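Local coordinates for cyclin-dependent kinase inhibitor 3 (Homo sapiens, PDB 1FPZ), which dephosphorylates phosphotyrosine and phosphoserine/threonine substrates, removing phosphate from the activating threonine of CDK2 in a cyclin-dependent manner, at residues D63-E66 and L67-C70; L93-Y96 and Q97-G100; H190-R193 and D194-A198; G50-K54 and D55-N59; V77-T80 and R81-S85. The protein carries 1 engineered substitution. One frame throughout, in Å; residues are numbered along the deposited sequence.

Contact 1. Residues D63-E66 and L67-C70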
# COMPACT_ATOMS: atom_id res chain seq x y z
N ASP A 63 10.18 11.71 9.67
CA ASP A 63 9.56 11.08 8.50
C ASP A 63 8.12 11.49 8.37
O ASP A 63 7.66 11.87 7.30
CB ASP A 63 9.61 9.57 8.60
CG ASP A 63 11.01 9.03 8.56
OD1 ASP A 63 11.89 9.62 9.23
OD2 ASP A 63 11.24 8.02 7.87
N THR A 64 7.40 11.36 9.48
CA THR A 64 5.99 11.73 9.55
C THR A 64 5.83 13.18 9.07
O THR A 64 5.05 13.46 8.16
CB THR A 64 5.47 11.59 11.02
OG1 THR A 64 5.41 10.20 11.39
CG2 THR A 64 4.09 12.22 11.19
N GLU A 65 6.58 14.09 9.69
CA GLU A 65 6.54 15.52 9.35
C GLU A 65 6.86 15.74 7.87
O GLU A 65 6.24 16.58 7.20
CB GLU A 65 7.56 16.27 10.20
CG GLU A 65 7.42 17.76 10.15
CD GLU A 65 6.24 18.24 10.96
OE1 GLU A 65 5.09 17.99 10.55
OE2 GLU A 65 6.47 18.86 12.02
N GLU A 66 7.83 15.00 7.36
CA GLU A 66 8.22 15.09 5.95
C GLU A 66 7.03 14.76 5.05
O GLU A 66 6.72 15.48 4.10
CB GLU A 66 9.36 14.11 5.67
CG GLU A 66 9.48 13.73 4.22
CD GLU A 66 10.41 14.63 3.43
OE1 GLU A 66 10.29 15.87 3.52
OE2 GLU A 66 11.26 14.08 2.69
N LEU A 67 6.37 13.64 5.35
CA LEU A 67 5.22 13.19 4.59
C LEU A 67 4.11 14.21 4.68
O LEU A 67 3.42 14.49 3.69
CB LEU A 67 4.70 11.85 5.13
CG LEU A 67 5.65 10.66 5.05
CD1 LEU A 67 5.10 9.54 5.93
CD2 LEU A 67 5.80 10.20 3.60
N LYS A 68 3.93 14.76 5.87
CA LYS A 68 2.90 15.76 6.12
C LYS A 68 3.22 17.01 5.28
O LYS A 68 2.32 17.63 4.70
CB LYS A 68 2.90 16.12 7.61
CG LYS A 68 2.10 17.35 7.96
CD LYS A 68 0.63 17.16 7.70
CE LYS A 68 -0.13 18.36 8.19
NZ LYS A 68 -1.59 18.16 8.14
N SER A 69 4.50 17.35 5.24
CA SER A 69 5.00 18.51 4.49
C SER A 69 4.91 18.30 2.99
O SER A 69 4.96 19.25 2.21
CB SER A 69 6.47 18.76 4.87
OG SER A 69 7.08 19.68 3.98
N CYS A 70 4.77 17.04 2.58
CA CYS A 70 4.67 16.68 1.18
C CYS A 70 3.25 16.78 0.68
O CYS A 70 3.02 16.80 -0.53
CB CYS A 70 5.12 15.24 0.95
SG CYS A 70 6.89 14.95 0.83
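E65 and K68 meet on one flank of the helix, three residues apart. Both side chains leave with CG anti to the backbone N (chi1 -168° in E65) and both bend at chi2. They cross at a slant. E65 OE1 comes 4.0 Å from K68 CG, so the carboxylate touches the lysine through its methylenes. The ammonium runs on to a weak hydrogen bond with the carbonyl of C99. L67 takes the other common torsion, with CG beside its own backbone N (chi1 -63°). This lays the branch against the preceding turn: L67 CG is 3.3 Å from D63 O, and L67 CB is 3.4 Å from T64 O. The stretch belongs to helix 60-70, in regular alpha-helical bonding. L67 N reaches D63 O at 2.9 Å, K68 N reaches T64 O at 2.9 Å, and S69 N reaches E65 O at 2.7 Å. The polar ends of D63 and T64 are held by residues earlier in the chain: D63 OD2 takes a salt bridge from R58 and a hydrogen bond from G50 N, and T64 OG1 bonds to V60 O of the same helix. I27 covers the side of D63, E66 and L67, while T64 faces L95 and Y96 of helix 92-98. Farther along, S69 CB sits 3.2 Å from E65 O. E66 CD approaches C70 SG at 4.4 Å, a loose touch.

Contact 2. Residues L93-Y96 and Q97-G100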
# COMPACT_ATOMS: atom_id res chain seq x y z
N LEU A 93 0.83 4.65 14.00
CA LEU A 93 -0.54 5.08 13.73
C LEU A 93 -0.86 6.35 14.51
O LEU A 93 -1.46 7.29 13.97
CB LEU A 93 -1.51 3.96 14.12
CG LEU A 93 -1.41 2.59 13.45
CD1 LEU A 93 -1.50 2.72 11.94
CD2 LEU A 93 -0.13 1.93 13.83
N ASP A 94 -0.45 6.38 15.78
CA ASP A 94 -0.67 7.53 16.66
C ASP A 94 -0.08 8.78 16.02
O ASP A 94 -0.75 9.79 15.81
CB ASP A 94 0.06 7.36 18.01
CG ASP A 94 -0.38 6.13 18.80
OD1 ASP A 94 0.06 6.04 19.98
OD2 ASP A 94 -1.12 5.26 18.29
N LEU A 95 1.22 8.71 15.76
CA LEU A 95 1.95 9.82 15.18
C LEU A 95 1.36 10.40 13.90
O LEU A 95 1.32 11.62 13.75
CB LEU A 95 3.41 9.44 14.92
CG LEU A 95 4.26 9.30 16.18
CD1 LEU A 95 5.74 9.21 15.81
CD2 LEU A 95 4.03 10.50 17.09
N TYR A 96 0.92 9.53 13.00
CA TYR A 96 0.34 9.97 11.74
C TYR A 96 -0.89 10.83 11.97
O TYR A 96 -1.09 11.85 11.31
CB TYR A 96 -0.12 8.78 10.87
CG TYR A 96 0.95 7.94 10.21
CD1 TYR A 96 0.59 6.84 9.43
CD2 TYR A 96 2.29 8.23 10.34
CE1 TYR A 96 1.54 6.07 8.79
CE2 TYR A 96 3.25 7.47 9.71
CZ TYR A 96 2.87 6.39 8.93
OH TYR A 96 3.81 5.64 8.28
N GLN A 97 -1.75 10.38 12.88
CA GLN A 97 -2.97 11.11 13.16
C GLN A 97 -2.69 12.39 13.92
O GLN A 97 -3.37 13.40 13.74
CB GLN A 97 -3.93 10.19 13.91
CG GLN A 97 -4.26 8.92 13.11
CD GLN A 97 -5.04 7.93 13.93
OE1 GLN A 97 -4.49 6.97 14.44
NE2 GLN A 97 -6.33 8.18 14.08
N GLN A 98 -1.67 12.37 14.77
CA GLN A 98 -1.30 13.56 15.52
C GLN A 98 -0.91 14.64 14.54
O GLN A 98 -1.03 15.83 14.83
CB GLN A 98 -0.11 13.29 16.42
CG GLN A 98 -0.36 12.25 17.50
CD GLN A 98 0.79 12.19 18.46
OE1 GLN A 98 1.30 13.23 18.87
NE2 GLN A 98 1.20 10.99 18.84
N CYS A 99 -0.42 14.22 13.37
CA CYS A 99 0.02 15.14 12.33
C CYS A 99 -1.06 15.50 11.34
O CYS A 99 -0.80 16.11 10.32
CB CYS A 99 1.19 14.54 11.55
SG CYS A 99 2.69 15.47 11.71
N GLY A 100 -2.29 15.09 11.64
CA GLY A 100 -3.40 15.40 10.75
C GLY A 100 -3.57 14.51 9.52
O GLY A 100 -4.30 14.86 8.58
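Q97 sits one turn above L93, and its backbone N bonds to L93 O at 3.3 Å. Its CG lies 3.4 Å from that same L93 O. Q98 repeats the pattern more tightly. Its N reaches D94 O at 2.9 Å, and its CG, anti to the carbonyl carbon (chi1 -63°), comes 3.0 Å from D94 O. The chain then runs out extended, and its amide slants across the end of L95, with Q98 NE2 3.4 Å from L95 CD2. The Y96 ring lies on the buried side, against I75 and V77, and its OH makes a weak bond to H139. At C99 the helix gives way. C99 N has two weak bonds in place of one good one, to L95 O and to Y96 O. The C99 side chain packs on T64 and E65 of helix 60-70. G100 has positive phi (80°), where a side chain would run into the carbonyl before it; its N bonds to Q97 O at 2.9 Å. The next residue's N turns back to Y96 O, so the helix ends in a Schellman motif, with G100 as the C-prime glycine.

Contact 3. Residues H190-R193 and D194-A198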
# COMPACT_ATOMS: atom_id res chain seq x y z
N HIS A 190 -4.29 -13.75 -9.52
CA HIS A 190 -4.98 -14.55 -10.51
C HIS A 190 -6.14 -15.12 -9.72
O HIS A 190 -5.93 -15.90 -8.80
CB HIS A 190 -4.08 -15.68 -11.03
CG HIS A 190 -2.98 -15.20 -11.93
ND1 HIS A 190 -1.91 -14.45 -11.48
CD2 HIS A 190 -2.78 -15.37 -13.26
CE1 HIS A 190 -1.11 -14.18 -12.49
NE2 HIS A 190 -1.61 -14.73 -13.58
N GLU A 191 -7.36 -14.71 -10.06
CA GLU A 191 -8.60 -15.15 -9.40
C GLU A 191 -9.16 -14.14 -8.40
O GLU A 191 -10.22 -14.37 -7.83
CB GLU A 191 -8.45 -16.51 -8.68
CG GLU A 191 -8.15 -16.43 -7.16
CD GLU A 191 -8.56 -17.69 -6.38
OE1 GLU A 191 -8.30 -17.75 -5.16
OE2 GLU A 191 -9.14 -18.62 -6.98
N PHE A 192 -8.45 -13.04 -8.17
CA PHE A 192 -8.94 -12.02 -7.25
C PHE A 192 -10.29 -11.52 -7.75
O PHE A 192 -11.16 -11.16 -6.96
CB PHE A 192 -7.94 -10.85 -7.13
CG PHE A 192 -8.58 -9.53 -6.76
CD1 PHE A 192 -9.19 -8.75 -7.74
CD2 PHE A 192 -8.63 -9.10 -5.44
CE1 PHE A 192 -9.82 -7.56 -7.42
CE2 PHE A 192 -9.27 -7.91 -5.11
CZ PHE A 192 -9.87 -7.15 -6.10
N ARG A 193 -10.45 -11.50 -9.07
CA ARG A 193 -11.68 -11.06 -9.70
C ARG A 193 -12.81 -12.05 -9.42
O ARG A 193 -13.95 -11.66 -9.17
CB ARG A 193 -11.49 -10.94 -11.22
CG ARG A 193 -10.85 -9.67 -11.70
CD ARG A 193 -11.89 -8.77 -12.37
NE ARG A 193 -11.28 -7.62 -13.04
CZ ARG A 193 -10.31 -7.71 -13.95
NH1 ARG A 193 -9.85 -8.90 -14.31
NH2 ARG A 193 -9.81 -6.62 -14.50
N ASP A 194 -12.47 -13.33 -9.47
CA ASP A 194 -13.47 -14.35 -9.21
C ASP A 194 -13.83 -14.35 -7.73
O ASP A 194 -15.02 -14.38 -7.37
CB ASP A 194 -12.95 -15.71 -9.67
CG ASP A 194 -12.79 -15.79 -11.19
OD1 ASP A 194 -13.77 -15.53 -11.91
OD2 ASP A 194 -11.69 -16.12 -11.66
N LYS A 195 -12.83 -14.29 -6.85
CA LYS A 195 -13.10 -14.29 -5.42
C LYS A 195 -13.92 -13.07 -5.07
O LYS A 195 -14.87 -13.15 -4.30
CB LYS A 195 -11.81 -14.30 -4.63
CG LYS A 195 -11.77 -15.41 -3.59
CD LYS A 195 -10.51 -16.24 -3.73
CE LYS A 195 -9.27 -15.41 -3.47
NZ LYS A 195 -9.24 -14.89 -2.08
N LEU A 196 -13.58 -11.93 -5.65
CA LEU A 196 -14.33 -10.72 -5.36
C LEU A 196 -15.74 -10.86 -5.91
O LEU A 196 -16.70 -10.38 -5.30
CB LEU A 196 -13.63 -9.50 -5.96
CG LEU A 196 -14.06 -8.12 -5.46
CD1 LEU A 196 -15.43 -7.75 -5.98
CD2 LEU A 196 -14.05 -8.11 -3.94
N ALA A 197 -15.88 -11.53 -7.06
CA ALA A 197 -17.19 -11.74 -7.68
C ALA A 197 -18.11 -12.44 -6.68
O ALA A 197 -19.32 -12.17 -6.62
CB ALA A 197 -17.03 -12.58 -8.94
N ALA A 198 -17.52 -13.34 -5.91
CA ALA A 198 -18.24 -14.09 -4.90
C ALA A 198 -18.86 -13.09 -3.95
O ALA A 198 -18.32 -12.79 -2.88
CB ALA A 198 -17.29 -15.01 -4.14
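The short helix 192-197 lies close to the C-terminal end of the modelled chain, and E191 is its N-cap residue. E191 O receives K195 N at 2.8 Å in a nearly straight bond (172° at the hydrogen). The same two residues also meet through their side chains. E191 runs out extended beyond CG, while K195 bends at chi2, chi3 and chi4 and folds back across it. E191 OE1 is 3.0 Å from both K195 CD and K195 CE; these are short approaches, and the lysine end is less surely placed. The charged ends stay beyond salt-bridge range. With an alanine at K195, the E191 carboxylate would probably lose the methylenes it lies along and the positive charge near it, and be freer to turn. On the inner side, F192 O takes L196 N at 2.9 Å, with the donor tilted from the carbonyl plane. L196 CB lies over one face of the F192 ring. Its CG, anti to the backbone N (chi1 -164°), leaves the branch 4.3 Å from F192 CZ. F192 touches C119 and L196 touches C120, both of helix 116-131. R193 sends its guanidinium away, where NH2 bonds to the carbonyls of S159 and I162. The next turn closes at its backbone, with A197 N 2.9 Å from R193 O and A197 CB 3.2 Å from that same oxygen.

Contact 4. Residues G50-K54 and D55-N59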
# COMPACT_ATOMS: atom_id res chain seq x y z
N GLY A 50 10.21 5.67 9.60
CA GLY A 50 10.74 5.61 10.95
C GLY A 50 11.23 4.24 11.42
O GLY A 50 11.53 4.07 12.60
N CYS A 51 11.32 3.28 10.50
CA CYS A 51 11.77 1.94 10.86
C CYS A 51 13.17 1.96 11.45
O CYS A 51 14.04 2.72 11.01
CB CYS A 51 11.74 1.03 9.64
SG CYS A 51 12.15 -0.67 10.00
N LYS A 52 13.38 1.12 12.45
CA LYS A 52 14.66 1.03 13.12
C LYS A 52 14.99 -0.45 13.27
O LYS A 52 14.48 -1.12 14.16
CB LYS A 52 14.58 1.70 14.50
CG LYS A 52 15.87 2.34 14.95
CD LYS A 52 15.62 3.32 16.09
CE LYS A 52 14.64 4.42 15.67
NZ LYS A 52 14.30 5.34 16.80
N PHE A 53 15.83 -0.95 12.38
CA PHE A 53 16.22 -2.34 12.39
C PHE A 53 17.71 -2.39 12.08
O PHE A 53 18.34 -1.34 11.97
CB PHE A 53 15.43 -3.09 11.32
CG PHE A 53 15.29 -4.55 11.58
CD1 PHE A 53 14.63 -5.00 12.72
CD2 PHE A 53 15.77 -5.48 10.67
CE1 PHE A 53 14.44 -6.35 12.95
CE2 PHE A 53 15.60 -6.84 10.89
CZ PHE A 53 14.93 -7.28 12.03
N LYS A 54 18.27 -3.59 11.94
CA LYS A 54 19.70 -3.73 11.65
C LYS A 54 20.18 -2.78 10.57
O LYS A 54 19.78 -2.89 9.40
CB LYS A 54 20.01 -5.16 11.21
CG LYS A 54 19.68 -6.22 12.24
CD LYS A 54 19.83 -7.60 11.62
CE LYS A 54 18.93 -7.73 10.39
NZ LYS A 54 19.12 -9.01 9.66
N ASP A 55 21.03 -1.84 10.98
CA ASP A 55 21.61 -0.84 10.08
C ASP A 55 20.64 0.25 9.62
O ASP A 55 21.06 1.30 9.12
CB ASP A 55 22.20 -1.54 8.85
CG ASP A 55 23.62 -1.10 8.56
OD1 ASP A 55 24.47 -1.22 9.48
OD2 ASP A 55 23.88 -0.65 7.43
N VAL A 56 19.34 -0.00 9.78
CA VAL A 56 18.32 0.96 9.40
C VAL A 56 17.85 1.71 10.64
O VAL A 56 17.17 1.15 11.49
CB VAL A 56 17.10 0.28 8.77
CG1 VAL A 56 16.13 1.34 8.26
CG2 VAL A 56 17.53 -0.66 7.65
N ARG A 57 18.24 2.97 10.74
CA ARG A 57 17.85 3.78 11.88
C ARG A 57 17.18 5.05 11.37
O ARG A 57 17.86 6.00 10.98
CB ARG A 57 19.07 4.16 12.73
CG ARG A 57 19.93 2.99 13.24
CD ARG A 57 19.22 2.08 14.26
NE ARG A 57 20.17 1.23 14.97
CZ ARG A 57 19.84 0.33 15.90
NH1 ARG A 57 18.57 0.16 16.24
NH2 ARG A 57 20.79 -0.38 16.50
N ARG A 58 15.86 5.04 11.35
CA ARG A 58 15.07 6.18 10.88
C ARG A 58 14.45 6.92 12.06
O ARG A 58 14.29 6.36 13.13
CB ARG A 58 13.96 5.70 9.95
CG ARG A 58 14.22 5.91 8.47
CD ARG A 58 14.07 7.37 8.06
NE ARG A 58 13.72 7.48 6.65
CZ ARG A 58 14.48 7.02 5.65
NH1 ARG A 58 15.64 6.44 5.92
NH2 ARG A 58 14.06 7.11 4.39
N ASN A 59 14.09 8.17 11.82
CA ASN A 59 13.47 9.03 12.83
C ASN A 59 11.98 9.10 12.52
O ASN A 59 11.57 9.86 11.64
CB ASN A 59 14.10 10.42 12.73
CG ASN A 59 13.50 11.39 13.70
OD1 ASN A 59 13.64 12.60 13.54
ND2 ASN A 59 12.84 10.87 14.73
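K52 and R57 lie side by side on one face of a small beta hairpin, and their side chains cross at about a right angle. K52 CG meets R57 CD at 3.4 Å and also sits at the edge of the guanidinium, in its plane. F53 O lies over one face of that guanidinium. R57 folds back this way because its CG stands beside its own N and the chain bends again at chi2 (-66°). K52 turns the other way along the strands: its CE reaches R58 O at 3.2 Å, and NZ stays well away from the arginine charge. F53 and V56 point to the opposite face. They form the hydrogen-bonded pair. F53 N reaches V56 O at 2.6 Å in the plane of the V56 carbonyl, whereas V56 N comes to F53 O at 2.8 Å from above the plane of the F53 carbonyl. K54 and D55 fill the corners of a type II turn, D55 with positive phi (73°). Beyond the non-hydrogen-bonded pair K52-R57, R58 N closes on C51 O at 3.0 Å. R58 CB rests 3.4 Å from G50 CA. The hairpin leads straight into helix 60-70, and R58 also touches I27. The F53 ring stands edge-to-face with Y87, and C51 and F53 touch Y141, next to S140, the engineered serine that replaces the catalytic cysteine.

Contact 5. Residues V77-T80 and R81-S85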
# COMPACT_ATOMS: atom_id res chain seq x y z
N VAL A 77 -1.65 1.47 5.94
CA VAL A 77 -0.60 0.67 6.54
C VAL A 77 -0.96 -0.80 6.59
O VAL A 77 -1.99 -1.16 7.16
CB VAL A 77 -0.33 1.14 7.97
CG1 VAL A 77 0.74 0.27 8.63
CG2 VAL A 77 0.08 2.61 7.95
N PHE A 78 -0.12 -1.65 5.99
CA PHE A 78 -0.41 -3.07 6.01
C PHE A 78 0.50 -3.86 6.94
O PHE A 78 0.47 -5.07 6.92
CB PHE A 78 -0.37 -3.68 4.60
CG PHE A 78 -1.14 -2.90 3.57
CD1 PHE A 78 -0.47 -2.10 2.64
CD2 PHE A 78 -2.51 -3.01 3.48
CE1 PHE A 78 -1.15 -1.42 1.61
CE2 PHE A 78 -3.22 -2.34 2.45
CZ PHE A 78 -2.52 -1.55 1.52
N CYS A 79 1.27 -3.16 7.78
CA CYS A 79 2.16 -3.80 8.74
C CYS A 79 1.37 -4.22 9.96
O CYS A 79 0.49 -3.48 10.40
CB CYS A 79 3.24 -2.83 9.20
SG CYS A 79 4.62 -2.68 8.05
N THR A 80 1.65 -5.40 10.52
CA THR A 80 0.92 -5.84 11.70
C THR A 80 1.42 -5.11 12.94
O THR A 80 2.40 -4.37 12.89
CB THR A 80 1.07 -7.35 11.95
OG1 THR A 80 2.46 -7.66 12.13
CG2 THR A 80 0.54 -8.15 10.78
N ARG A 81 0.72 -5.31 14.05
CA ARG A 81 1.07 -4.70 15.32
C ARG A 81 2.45 -5.18 15.79
O ARG A 81 3.26 -4.39 16.28
CB ARG A 81 0.02 -5.05 16.37
CG ARG A 81 -0.72 -6.36 16.08
CD ARG A 81 -1.18 -7.06 17.36
NE ARG A 81 -0.04 -7.59 18.10
CZ ARG A 81 0.24 -7.29 19.36
NH1 ARG A 81 -0.55 -6.46 20.03
NH2 ARG A 81 1.31 -7.82 19.94
N GLY A 82 2.70 -6.47 15.64
CA GLY A 82 3.99 -7.01 16.03
C GLY A 82 5.13 -6.29 15.33
O GLY A 82 6.11 -5.87 15.96
N GLU A 83 5.00 -6.12 14.02
CA GLU A 83 6.04 -5.46 13.26
C GLU A 83 6.30 -4.07 13.79
O GLU A 83 7.44 -3.70 14.06
CB GLU A 83 5.65 -5.35 11.80
CG GLU A 83 5.36 -6.67 11.16
CD GLU A 83 5.08 -6.51 9.71
OE1 GLU A 83 6.02 -6.08 9.00
OE2 GLU A 83 3.94 -6.79 9.29
N LEU A 84 5.23 -3.29 13.94
CA LEU A 84 5.41 -1.93 14.43
C LEU A 84 6.19 -1.96 15.73
O LEU A 84 6.89 -1.00 16.07
CB LEU A 84 4.05 -1.24 14.59
CG LEU A 84 3.30 -1.05 13.25
CD1 LEU A 84 1.86 -0.69 13.49
CD2 LEU A 84 3.97 0.02 12.43
N SER A 85 6.07 -3.07 16.46
CA SER A 85 6.80 -3.23 17.71
C SER A 85 8.25 -3.58 17.39
O SER A 85 9.18 -2.87 17.78
CB SER A 85 6.19 -4.35 18.54
OG SER A 85 5.12 -3.86 19.33
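T80 and E83 make the tight part of this contact, at the N terminus of helix 81-86. T80 is the N-cap residue. Its N bonds to E83 OE2 at 2.9 Å, an almost straight bond (169°) that meets the carboxylate from above its plane. This bond, from the N-cap N-H to the side chain three residues on, is one of the two that make up a capping box. T80 OG1 lies between N and the carbonyl carbon (chi1 60°), which turns it to E83; it reaches OE2 at 3.3 Å in a weak bond and touches E83 CG at 3.2 Å. The two side chains cross at about a right angle. The first turn closes with L84 N 3.2 Å from T80 O. C79 packs more loosely, with SG 3.8 Å from E83 OE1 and CB 4.4 Å from L84 CD2. The R81 side chain heads outward to the exposed side. E83 OE2 also makes a salt bridge to R146, the arginine of the phosphatase signature loop. An alanine in place of E83 would probably leave T80 N and the R146 guanidinium without their shared acceptor. One buried carboxylate oxygen thus joins the start of helix 81-86 to the arginine of the phosphate-binding loop.

All five contacts are local, so each closes only a short piece of helix, a helix end or a hairpin, and they follow in series without nesting or crossing. From the N terminus, contact 4 closes the hairpin 52-57. Contact 1 follows on helix 60-70, and the two are joined by D63, which binds R58 and G50. Strand 74-77 leads into contact 5, the start of helix 81-86. Contact 2 ends helix 92-98, which touches contact 5 through L93 on L84 and Y96 on V77, and contact 1 through C99 on T64. Contact 3 stands apart near the C-terminal end, its centre about 36 Å from that of contact 1, on the opposite side of the chain's centre.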